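Local coordinates for protein adenylate isopentenyltransferase (PDB 3A8T) that transfers the isopentenyl group of dimethylallyl diphosphate to the N6 atom of AMP, ADP or ATP, a step in the biosynthesis of cytokinins, at residues L42-G47 with Y173-L178; F64-I69 with L132-G137; I69-M74 with S141-L146; F177-V182 with L296-A301. All blocks are in the same frame, centred on the assembly; numbering follows the deposited sequence.

Contact 1 (L42-G47 with Y173-L178); sequences LLVLMG and YDCCFL
Val44 and Phe177 are paired across the two strands, their side chains side by side and pointing the same way. CB of Val44 lies 3.7 Å from CD1 of the Phe177 ring, and the CG1 methyl of Val44 reaches the same ring atom. The CB of Cys175, two residues back from Phe177, covers one face of this ring toward the rim. Met46 adds a Met-aromatic contact: its SD stands 5.4 Å from the centroid of the Phe177 ring in an oblique approach, with the chain bent at chi3 (-40°) and the CE methyl close to CD1 of the ring. On the opposite face of the sheet, Leu45 CD2 touches Leu178 CD1 at 3.6 Å, while Leu43 CD1 rests against both CB and SG of Cys176. The backbones run parallel, their axes 26° apart, as neighbours in the parallel sheet of the P-loop NTPase fold, and strand 41-46 leads into the ATP-binding loop that starts at Gly47. Five N-H to O bonds tie the two strands, Met46 N to Leu178 O being the straightest (2.7 Å, 175°). At the start of the pairing Leu42 N bonds to Asp174 O at 3.0 Å, and Leu42 CD2 meets the Tyr173 ring obliquely. Further out, Asp174 turns its carboxylate to Lys41 in a salt bridge. Helix 140-147 covers the Leu42 and Phe177 face through Leu147, helix 315-338 packs on Leu43, Cys176 and Leu178, and the Phe177 ring also meets that of Trp294.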
# COMPACT_ATOMS: atom_id res chain seq x y z
N LEU A 42 -0.51 -19.99 -3.68
CA LEU A 42 -0.66 -18.65 -3.22
C LEU A 42 -0.58 -17.64 -4.35
O LEU A 42 0.38 -17.59 -5.10
CB LEU A 42 0.39 -18.33 -2.15
CG LEU A 42 0.41 -16.86 -1.69
CD1 LEU A 42 -0.86 -16.47 -0.86
CD2 LEU A 42 1.69 -16.63 -0.94
N LEU A 43 -1.61 -16.82 -4.47
CA LEU A 43 -1.61 -15.80 -5.49
C LEU A 43 -0.95 -14.58 -4.89
O LEU A 43 -1.26 -14.21 -3.74
CB LEU A 43 -3.03 -15.49 -5.92
CG LEU A 43 -3.25 -14.49 -7.05
CD1 LEU A 43 -2.43 -14.90 -8.31
CD2 LEU A 43 -4.76 -14.46 -7.32
N VAL A 44 -0.04 -13.97 -5.63
CA VAL A 44 0.66 -12.80 -5.13
C VAL A 44 0.43 -11.60 -6.04
O VAL A 44 0.74 -11.64 -7.19
CB VAL A 44 2.18 -13.10 -5.01
CG1 VAL A 44 2.94 -11.85 -4.48
CG2 VAL A 44 2.36 -14.33 -4.11
N LEU A 45 -0.17 -10.55 -5.50
CA LEU A 45 -0.45 -9.37 -6.29
C LEU A 45 0.58 -8.34 -5.92
O LEU A 45 0.58 -7.87 -4.78
CB LEU A 45 -1.89 -8.81 -6.06
CG LEU A 45 -3.09 -9.77 -6.27
CD1 LEU A 45 -4.33 -8.99 -6.48
CD2 LEU A 45 -2.85 -10.76 -7.39
N MET A 46 1.43 -8.01 -6.89
CA MET A 46 2.53 -7.08 -6.76
C MET A 46 2.48 -5.80 -7.61
O MET A 46 1.79 -5.71 -8.64
CB MET A 46 3.83 -7.79 -7.10
CG MET A 46 4.39 -8.65 -5.98
SD MET A 46 5.96 -9.43 -6.50
CE MET A 46 5.42 -9.78 -8.08
N GLY A 47 3.25 -4.81 -7.16
CA GLY A 47 3.31 -3.54 -7.84
C GLY A 47 3.56 -2.40 -6.87
O GLY A 47 3.41 -2.53 -5.64
N TYR A 173 5.91 -21.60 -1.22
CA TYR A 173 4.65 -21.94 -1.82
C TYR A 173 4.71 -22.11 -3.33
O TYR A 173 5.72 -21.92 -3.97
CB TYR A 173 3.63 -20.85 -1.50
CG TYR A 173 3.50 -20.52 -0.04
CD1 TYR A 173 2.85 -21.37 0.85
CD2 TYR A 173 4.11 -19.37 0.47
CE1 TYR A 173 2.82 -21.08 2.23
CE2 TYR A 173 4.09 -19.09 1.83
CZ TYR A 173 3.45 -19.93 2.70
OH TYR A 173 3.40 -19.58 4.02
N ASP A 174 3.57 -22.46 -3.89
CA ASP A 174 3.40 -22.59 -5.31
C ASP A 174 2.76 -21.24 -5.66
O ASP A 174 1.54 -21.06 -5.56
CB ASP A 174 2.42 -23.73 -5.56
CG ASP A 174 2.10 -23.90 -7.02
OD1 ASP A 174 2.94 -23.47 -7.85
OD2 ASP A 174 1.04 -24.49 -7.31
N CYS A 175 3.59 -20.30 -6.07
CA CYS A 175 3.12 -18.95 -6.37
C CYS A 175 2.75 -18.56 -7.80
O CYS A 175 3.33 -19.05 -8.76
CB CYS A 175 4.18 -17.94 -5.92
SG CYS A 175 4.68 -18.03 -4.26
N CYS A 176 1.80 -17.65 -7.91
CA CYS A 176 1.41 -17.06 -9.19
C CYS A 176 1.59 -15.58 -8.81
O CYS A 176 1.06 -15.12 -7.81
CB CYS A 176 -0.05 -17.36 -9.55
SG CYS A 176 -0.62 -16.48 -11.04
N PHE A 177 2.36 -14.86 -9.61
CA PHE A 177 2.65 -13.47 -9.35
C PHE A 177 2.01 -12.57 -10.36
O PHE A 177 2.36 -12.64 -11.52
CB PHE A 177 4.16 -13.22 -9.46
CG PHE A 177 5.00 -13.98 -8.49
CD1 PHE A 177 5.11 -13.57 -7.17
CD2 PHE A 177 5.72 -15.10 -8.91
CE1 PHE A 177 5.93 -14.26 -6.27
CE2 PHE A 177 6.54 -15.80 -8.02
CZ PHE A 177 6.64 -15.38 -6.70
N LEU A 178 1.07 -11.74 -9.96
CA LEU A 178 0.50 -10.79 -10.90
C LEU A 178 1.18 -9.48 -10.52
O LEU A 178 1.18 -9.10 -9.35
CB LEU A 178 -1.00 -10.64 -10.74
CG LEU A 178 -1.82 -11.90 -10.97
CD1 LEU A 178 -3.31 -11.62 -10.82
CD2 LEU A 178 -1.51 -12.41 -12.36

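Contact 2 (F64-I69 with L132-G137); sequences FPLEVI and LPVLVG
Leu66 and Val134 form the tight part of this contact. The CG2 methyl of Val134 sits against both methyls of Leu66, nearest to CD1 at 3.6 Å. Leu66 holds CG in the crowded position between its backbone N and carbonyl carbon (chi1 71°), and its CB is pressed to 3.2 Å from Leu132 O. Further along the same face, Val68 CG1 meets Val136 CG2 at 3.8 Å. Helix 53-61 closes over this row, with Leu60 on Leu66 and with Ser57 and the ATP-binding Lys53 on Val136. The two segments are parallel neighbours in the sheet of a P-loop NTPase fold, where strand 132-136 lies between strands 66-70 and 41-46. Backbone bonds run from Leu132 N to Pro65 O up to Val136 N to Ile69 O, the last 2.8 Å long and nearly straight; the bond from Val134 N to Glu67 O is bent to 139°. The other face is packed less closely between the segments. Ile69 CG2 touches Leu135 CD1 at 3.8 Å, but Ile69 CD1 comes no nearer than 4.3 Å to Pro133 CB; Val123 and Ile126 of helix 112-128 pack on Ile69, and Ile126 also on Pro133. Glu67 belongs to this face, yet its carboxylate leads away from Pro133: OE1 takes a hydrogen bond from His98 and forms a salt bridge with Arg129, which would probably stabilise the charge of this buried carboxylate. The beginning of segment 64-69 is the solvent side, where exposed Pro65 joins in through its carbonyl O.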
# COMPACT_ATOMS: atom_id res chain seq x y z
N PHE A 64 -13.35 -16.03 -8.19
CA PHE A 64 -12.71 -17.05 -7.42
C PHE A 64 -12.91 -16.89 -5.93
O PHE A 64 -12.62 -15.85 -5.37
CB PHE A 64 -11.22 -17.01 -7.68
CG PHE A 64 -10.85 -17.11 -9.12
CD1 PHE A 64 -10.98 -18.32 -9.81
CD2 PHE A 64 -10.40 -15.98 -9.81
CE1 PHE A 64 -10.67 -18.41 -11.14
CE2 PHE A 64 -10.08 -16.05 -11.16
CZ PHE A 64 -10.22 -17.26 -11.83
N PRO A 65 -13.38 -17.95 -5.26
CA PRO A 65 -13.56 -17.83 -3.81
C PRO A 65 -12.16 -17.55 -3.21
O PRO A 65 -11.23 -18.36 -3.33
CB PRO A 65 -14.13 -19.20 -3.40
CG PRO A 65 -13.68 -20.14 -4.53
CD PRO A 65 -13.74 -19.29 -5.77
N LEU A 66 -11.98 -16.40 -2.59
CA LEU A 66 -10.65 -16.11 -2.07
C LEU A 66 -10.67 -15.24 -0.81
O LEU A 66 -11.71 -14.79 -0.37
CB LEU A 66 -9.78 -15.53 -3.21
CG LEU A 66 -10.06 -14.12 -3.73
CD1 LEU A 66 -9.45 -13.12 -2.79
CD2 LEU A 66 -9.49 -13.94 -5.14
N GLU A 67 -9.51 -15.04 -0.22
CA GLU A 67 -9.39 -14.23 0.99
C GLU A 67 -8.05 -13.53 0.80
O GLU A 67 -7.10 -14.07 0.21
CB GLU A 67 -9.38 -15.09 2.30
CG GLU A 67 -10.55 -16.13 2.43
CD GLU A 67 -10.90 -16.56 3.91
OE1 GLU A 67 -10.27 -16.03 4.86
OE2 GLU A 67 -11.80 -17.44 4.13
N VAL A 68 -7.98 -12.32 1.34
CA VAL A 68 -6.81 -11.50 1.20
C VAL A 68 -5.93 -11.38 2.43
O VAL A 68 -6.41 -11.25 3.54
CB VAL A 68 -7.22 -10.05 0.72
CG1 VAL A 68 -6.08 -9.09 0.90
CG2 VAL A 68 -7.64 -10.07 -0.75
N ILE A 69 -4.63 -11.42 2.18
CA ILE A 69 -3.62 -11.22 3.22
C ILE A 69 -2.92 -9.96 2.77
O ILE A 69 -2.45 -9.88 1.64
CB ILE A 69 -2.58 -12.35 3.26
CG1 ILE A 69 -3.28 -13.69 3.52
CG2 ILE A 69 -1.54 -12.02 4.30
CD1 ILE A 69 -2.41 -14.95 3.46
N LEU A 132 -8.70 -19.54 -2.13
CA LEU A 132 -7.36 -19.17 -2.50
C LEU A 132 -6.83 -18.00 -1.70
O LEU A 132 -7.52 -17.02 -1.57
CB LEU A 132 -7.33 -18.82 -3.97
CG LEU A 132 -6.00 -18.23 -4.39
CD1 LEU A 132 -4.93 -19.26 -4.61
CD2 LEU A 132 -6.28 -17.53 -5.64
N PRO A 133 -5.64 -18.14 -1.07
CA PRO A 133 -5.07 -17.01 -0.31
C PRO A 133 -4.39 -16.06 -1.36
O PRO A 133 -3.75 -16.53 -2.34
CB PRO A 133 -4.04 -17.68 0.60
CG PRO A 133 -3.62 -18.83 -0.18
CD PRO A 133 -4.90 -19.38 -0.78
N VAL A 134 -4.54 -14.76 -1.19
CA VAL A 134 -3.99 -13.76 -2.12
C VAL A 134 -3.18 -12.73 -1.34
O VAL A 134 -3.75 -12.00 -0.54
CB VAL A 134 -5.11 -13.06 -2.82
CG1 VAL A 134 -4.58 -12.13 -3.88
CG2 VAL A 134 -6.06 -14.11 -3.41
N LEU A 135 -1.87 -12.70 -1.57
CA LEU A 135 -0.99 -11.74 -0.90
C LEU A 135 -1.09 -10.40 -1.64
O LEU A 135 -0.69 -10.32 -2.78
CB LEU A 135 0.44 -12.25 -0.95
CG LEU A 135 1.41 -11.70 0.06
CD1 LEU A 135 0.95 -11.98 1.47
CD2 LEU A 135 2.79 -12.33 -0.21
N VAL A 136 -1.62 -9.37 -1.00
CA VAL A 136 -1.80 -8.07 -1.65
C VAL A 136 -1.05 -6.96 -0.98
O VAL A 136 -1.33 -6.58 0.18
CB VAL A 136 -3.33 -7.70 -1.72
CG1 VAL A 136 -3.55 -6.39 -2.48
CG2 VAL A 136 -4.09 -8.84 -2.38
N GLY A 137 -0.08 -6.42 -1.70
CA GLY A 137 0.69 -5.36 -1.11
C GLY A 137 2.03 -5.12 -1.76
O GLY A 137 2.49 -5.88 -2.63

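Contact 3 (I69-M74 with S141-L146); sequences INSDKM and SFIHAL. With ATP (adenosine-5'-triphosphate), chain B.
Ser141 and Lys73 grip the same beta-phosphate oxygen of ATP from the two segments. Ser141 OG donates to O2B at 2.7 Å, and Lys73 NZ adds a weak bond to it while reaching the gamma-phosphate oxygen O2G at 3.1 Å. Ser141 N, in the first turn of helix 140-147, holds the neighbouring O1B at 3.2 Å. The lysine is steered at its base: CB lies over one face of the Phe142 ring, 3.7 Å from the centroid in a CH-pi contact, and beyond CG the chain runs extended to the phosphates. Phe115 stacks on Phe142, and Ser71 packs on Ile143 CG1 nearby. At the adenine, Asp72 OD2 accepts from ATP N6 at 3.3 Å in an almost straight bond. Its OD1 accepts from Met74 N, an Asx turn that fixes the carboxylate, and also from Gln75 N. An alanine in place of Asp72 would probably leave N6 without this acceptor and Met74 N without its turn partner. Met74 CG lies against the purine, 3.6 Å from C4. Because N6 is the atom that is prenylated, its bond to Asp72 is consistent with a part in orienting the nucleophile, while Lys73 would probably offset phosphate charge.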
# COMPACT_ATOMS: atom_id res chain seq x y z
N ILE A 69 -4.63 -11.42 2.18
CA ILE A 69 -3.62 -11.22 3.22
C ILE A 69 -2.92 -9.96 2.77
O ILE A 69 -2.45 -9.88 1.64
CB ILE A 69 -2.58 -12.35 3.26
CG1 ILE A 69 -3.28 -13.69 3.52
CG2 ILE A 69 -1.54 -12.02 4.30
CD1 ILE A 69 -2.41 -14.95 3.46
N ASN A 70 -2.92 -8.95 3.62
CA ASN A 70 -2.26 -7.68 3.33
C ASN A 70 -0.77 -7.83 3.53
O ASN A 70 -0.35 -8.35 4.56
CB ASN A 70 -2.74 -6.61 4.28
CG ASN A 70 -1.86 -5.40 4.26
OD1 ASN A 70 -1.26 -5.03 5.24
ND2 ASN A 70 -1.78 -4.79 3.13
N SER A 71 0.03 -7.37 2.55
CA SER A 71 1.51 -7.41 2.61
C SER A 71 2.14 -6.01 2.63
O SER A 71 3.34 -5.86 2.46
CB SER A 71 2.09 -8.20 1.44
OG SER A 71 1.69 -7.64 0.21
N ASP A 72 1.32 -4.99 2.82
CA ASP A 72 1.81 -3.61 2.91
C ASP A 72 2.18 -3.42 4.41
O ASP A 72 1.37 -3.61 5.31
CB ASP A 72 0.71 -2.69 2.44
CG ASP A 72 1.05 -1.25 2.61
OD1 ASP A 72 1.32 -0.83 3.75
OD2 ASP A 72 1.04 -0.53 1.60
N LYS A 73 3.43 -3.12 4.69
CA LYS A 73 3.86 -3.02 6.07
C LYS A 73 3.32 -1.87 6.94
O LYS A 73 3.41 -1.93 8.16
CB LYS A 73 5.40 -3.11 6.16
CG LYS A 73 6.16 -1.87 5.75
CD LYS A 73 7.67 -2.09 5.97
CE LYS A 73 8.43 -0.76 6.04
NZ LYS A 73 9.87 -0.90 6.25
N MET A 74 2.76 -0.82 6.32
CA MET A 74 2.17 0.26 7.10
C MET A 74 0.71 -0.12 7.40
O MET A 74 0.17 0.16 8.48
CB MET A 74 2.24 1.60 6.34
CG MET A 74 3.64 2.25 6.32
SD MET A 74 4.25 2.52 8.06
CE MET A 74 5.48 1.29 8.14
N SER A 141 9.92 -6.39 1.28
CA SER A 141 10.58 -7.03 2.41
C SER A 141 9.61 -8.02 3.11
O SER A 141 10.04 -9.05 3.66
CB SER A 141 11.07 -6.00 3.42
OG SER A 141 10.02 -5.51 4.27
N PHE A 142 8.31 -7.72 3.11
CA PHE A 142 7.33 -8.61 3.73
C PHE A 142 7.01 -9.74 2.78
O PHE A 142 6.88 -10.88 3.20
CB PHE A 142 6.04 -7.87 4.12
CG PHE A 142 6.06 -7.26 5.52
CD1 PHE A 142 7.27 -7.07 6.21
CD2 PHE A 142 4.88 -6.88 6.17
CE1 PHE A 142 7.29 -6.53 7.51
CE2 PHE A 142 4.92 -6.34 7.45
CZ PHE A 142 6.11 -6.18 8.11
N ILE A 143 6.88 -9.43 1.50
CA ILE A 143 6.59 -10.47 0.54
C ILE A 143 7.72 -11.51 0.54
O ILE A 143 7.47 -12.71 0.56
CB ILE A 143 6.45 -9.89 -0.86
CG1 ILE A 143 5.21 -9.00 -0.96
CG2 ILE A 143 6.35 -11.02 -1.86
CD1 ILE A 143 5.24 -7.97 -2.14
N HIS A 144 8.96 -11.05 0.50
CA HIS A 144 10.12 -11.96 0.51
C HIS A 144 10.26 -12.77 1.80
O HIS A 144 10.43 -13.99 1.76
CB HIS A 144 11.41 -11.17 0.20
CG HIS A 144 12.65 -11.76 0.78
ND1 HIS A 144 13.04 -11.54 2.10
CD2 HIS A 144 13.58 -12.58 0.26
CE1 HIS A 144 14.15 -12.21 2.35
NE2 HIS A 144 14.50 -12.85 1.25
N ALA A 145 10.18 -12.12 2.95
CA ALA A 145 10.28 -12.82 4.21
C ALA A 145 9.28 -13.98 4.24
O ALA A 145 9.63 -15.09 4.63
CB ALA A 145 10.00 -11.88 5.37
N LEU A 146 8.05 -13.70 3.83
CA LEU A 146 7.01 -14.71 3.85
C LEU A 146 7.19 -15.85 2.88
O LEU A 146 7.00 -16.99 3.25
CB LEU A 146 5.64 -14.08 3.60
CG LEU A 146 4.51 -15.10 3.37
CD1 LEU A 146 4.16 -15.80 4.69
CD2 LEU A 146 3.30 -14.41 2.84
PG ATP B . 12.11 -0.71 3.08
O1G ATP B . 12.50 -1.98 3.76
O2G ATP B . 11.88 0.42 4.23
O3G ATP B . 13.30 -0.21 2.10
PB ATP B . 9.98 -2.26 2.27
O1B ATP B . 10.35 -3.20 1.26
O2B ATP B . 10.29 -2.88 3.66
O3B ATP B . 10.77 -0.88 2.11
PA ATP B . 7.78 -0.67 1.48
O1A ATP B . 8.46 -0.27 0.26
O2A ATP B . 6.24 -0.98 1.07
O3A ATP B . 8.37 -2.04 2.18
O5' ATP B . 7.67 0.54 2.56
C5' ATP B . 8.83 1.31 2.67
C4' ATP B . 8.41 2.65 3.25
O4' ATP B . 7.47 3.25 2.36
C3' ATP B . 7.68 2.57 4.61
O3' ATP B . 8.60 2.57 5.69
C2' ATP B . 6.78 3.82 4.57
O2' ATP B . 7.48 4.93 5.01
C1' ATP B . 6.41 3.98 3.11
N9 ATP B . 5.07 3.39 2.84
C8 ATP B . 4.81 2.11 2.34
N7 ATP B . 3.51 1.88 2.32
C5 ATP B . 2.85 2.97 2.80
C6 ATP B . 1.47 3.34 3.04
N6 ATP B . 0.43 2.49 2.78
N1 ATP B . 1.22 4.57 3.53
C2 ATP B . 2.20 5.42 3.80
N3 ATP B . 3.49 5.13 3.60
C4 ATP B . 3.87 3.96 3.12

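Contact 4 (F177-V182 with L296-A301); sequences FLWVDV and LRRLDA
Trp179 offers one face of its indole to Arg298, whose CD sits over the six-membered ring, 3.6 Å from its centroid, in a CH-pi contact. Asp181 CB rests over the rim of that same face, and CZ3 of Trp179 lies at the edge of the guanidinium, whose plane is turned 76° from the indole. CE3 of Trp179 lies 4.0 Å from Leu296 CD1. Ile286 and Leu287 of helix 257-289 also touch the Trp179 side chain. An alanine in place of Trp179 would probably leave the aliphatic part of Arg298 without its platform and open a gap beside that helix. Strand 296-300 is the outermost strand of the parallel P-loop NTPase sheet in this chain, added to strand 174-181 through five backbone bonds, among them Trp179 N to Arg297 O at 2.9 Å and 179°. Asp181 OD2 stays 4.1 Å from Arg298 NH1, beyond a salt bridge. On the opposite face Val180 CG1, anti to its backbone N (chi1 -175°), touches Ala301 CB at 3.6 Å, and Val180 CG2 meets Leu299 CD1. Ala301, the N-cap residue of helix 302-309, gives its N-H to Asp181 O, while Asp300 OD1 is hydrogen-bonded to Thr302.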
# COMPACT_ATOMS: atom_id res chain seq x y z
N PHE A 177 2.36 -14.86 -9.61
CA PHE A 177 2.65 -13.47 -9.35
C PHE A 177 2.01 -12.57 -10.36
O PHE A 177 2.36 -12.64 -11.52
CB PHE A 177 4.16 -13.22 -9.46
CG PHE A 177 5.00 -13.98 -8.49
CD1 PHE A 177 5.11 -13.57 -7.17
CD2 PHE A 177 5.72 -15.10 -8.91
CE1 PHE A 177 5.93 -14.26 -6.27
CE2 PHE A 177 6.54 -15.80 -8.02
CZ PHE A 177 6.64 -15.38 -6.70
N LEU A 178 1.07 -11.74 -9.96
CA LEU A 178 0.50 -10.79 -10.90
C LEU A 178 1.18 -9.48 -10.52
O LEU A 178 1.18 -9.10 -9.35
CB LEU A 178 -1.00 -10.64 -10.74
CG LEU A 178 -1.82 -11.90 -10.97
CD1 LEU A 178 -3.31 -11.62 -10.82
CD2 LEU A 178 -1.51 -12.41 -12.36
N TRP A 179 1.80 -8.83 -11.50
CA TRP A 179 2.46 -7.57 -11.27
C TRP A 179 1.70 -6.50 -12.08
O TRP A 179 1.66 -6.56 -13.31
CB TRP A 179 3.94 -7.66 -11.71
CG TRP A 179 4.66 -6.35 -11.88
CD1 TRP A 179 4.48 -5.21 -11.14
CD2 TRP A 179 5.71 -6.07 -12.80
NE1 TRP A 179 5.37 -4.24 -11.56
CE2 TRP A 179 6.12 -4.73 -12.57
CE3 TRP A 179 6.33 -6.80 -13.81
CZ2 TRP A 179 7.14 -4.13 -13.31
CZ3 TRP A 179 7.34 -6.19 -14.56
CH2 TRP A 179 7.74 -4.87 -14.30
N VAL A 180 1.07 -5.56 -11.36
CA VAL A 180 0.32 -4.48 -12.00
C VAL A 180 1.28 -3.33 -12.22
O VAL A 180 1.79 -2.75 -11.29
CB VAL A 180 -0.93 -4.01 -11.15
CG1 VAL A 180 -1.73 -2.98 -11.92
CG2 VAL A 180 -1.83 -5.19 -10.86
N ASP A 181 1.54 -3.02 -13.48
CA ASP A 181 2.48 -1.99 -13.81
C ASP A 181 1.79 -0.76 -14.43
O ASP A 181 0.76 -0.85 -15.11
CB ASP A 181 3.53 -2.63 -14.74
CG ASP A 181 4.68 -1.68 -15.12
OD1 ASP A 181 5.33 -1.05 -14.24
OD2 ASP A 181 4.93 -1.60 -16.34
N VAL A 182 2.37 0.40 -14.15
CA VAL A 182 1.87 1.66 -14.65
C VAL A 182 3.08 2.48 -15.10
O VAL A 182 4.12 2.46 -14.45
CB VAL A 182 1.15 2.40 -13.51
CG1 VAL A 182 0.66 3.75 -13.96
CG2 VAL A 182 -0.02 1.55 -13.05
N LEU A 296 6.98 -13.10 -13.32
CA LEU A 296 5.95 -12.12 -13.03
C LEU A 296 5.07 -11.92 -14.22
O LEU A 296 5.55 -11.64 -15.30
CB LEU A 296 6.62 -10.81 -12.66
CG LEU A 296 7.66 -10.80 -11.55
CD1 LEU A 296 8.34 -9.44 -11.57
CD2 LEU A 296 7.00 -11.14 -10.22
N ARG A 297 3.77 -12.04 -14.04
CA ARG A 297 2.84 -11.85 -15.15
C ARG A 297 2.47 -10.38 -15.11
O ARG A 297 1.78 -9.95 -14.21
CB ARG A 297 1.62 -12.78 -14.96
CG ARG A 297 1.97 -14.26 -14.70
CD ARG A 297 2.70 -14.91 -15.87
NE ARG A 297 1.87 -14.97 -17.07
CZ ARG A 297 1.08 -16.00 -17.37
NH1 ARG A 297 1.03 -17.06 -16.58
NH2 ARG A 297 0.28 -15.92 -18.41
N ARG A 298 2.95 -9.59 -16.06
CA ARG A 298 2.71 -8.15 -16.03
C ARG A 298 1.41 -7.67 -16.58
O ARG A 298 1.00 -8.03 -17.68
CB ARG A 298 3.85 -7.40 -16.73
CG ARG A 298 3.86 -5.88 -16.44
CD ARG A 298 5.21 -5.19 -16.76
NE ARG A 298 5.77 -5.61 -18.03
CZ ARG A 298 5.37 -5.18 -19.23
NH1 ARG A 298 4.39 -4.29 -19.35
NH2 ARG A 298 5.95 -5.68 -20.32
N LEU A 299 0.74 -6.83 -15.79
CA LEU A 299 -0.54 -6.27 -16.22
C LEU A 299 -0.31 -4.79 -16.42
O LEU A 299 0.19 -4.13 -15.54
CB LEU A 299 -1.64 -6.48 -15.17
CG LEU A 299 -1.95 -7.94 -14.82
CD1 LEU A 299 -2.80 -7.97 -13.58
CD2 LEU A 299 -2.61 -8.67 -15.98
N ASP A 300 -0.62 -4.27 -17.60
CA ASP A 300 -0.39 -2.87 -17.80
C ASP A 300 -1.64 -2.07 -17.54
O ASP A 300 -2.53 -1.97 -18.40
CB ASP A 300 0.11 -2.60 -19.21
CG ASP A 300 0.64 -1.16 -19.36
OD1 ASP A 300 0.22 -0.25 -18.59
OD2 ASP A 300 1.48 -0.94 -20.24
N ALA A 301 -1.67 -1.46 -16.37
CA ALA A 301 -2.76 -0.63 -15.93
C ALA A 301 -2.62 0.85 -16.38
O ALA A 301 -3.41 1.69 -15.97
CB ALA A 301 -2.82 -0.68 -14.40

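Overall arrangement
Contacts 2, 1 and 4 lie in that order across one parallel sheet. Contacts 1 and 4 are adjacent pairings that share Phe177 and Leu178 on strand 174-181; contacts 2 and 1 are linked by the pairing of strands 132-136 and 41-46, with probable hydrogen bonds from Leu135 N to Leu43 O (2.7 Å) and from Leu45 N to Leu135 O. Contact 3 continues contact 2 through Ile69 and a probable bond from Ser71 N to Val136 O (2.8 Å), taking the chain from the sheet to the nucleotide. It alone touches ATP; the nearest side chains of contacts 1 and 2 are about 11 Å from the ligand, and Trp179 of contact 4 about 13 Å. Segment 42-47 nevertheless ends at Gly47, the first residue of the ATP-binding loop.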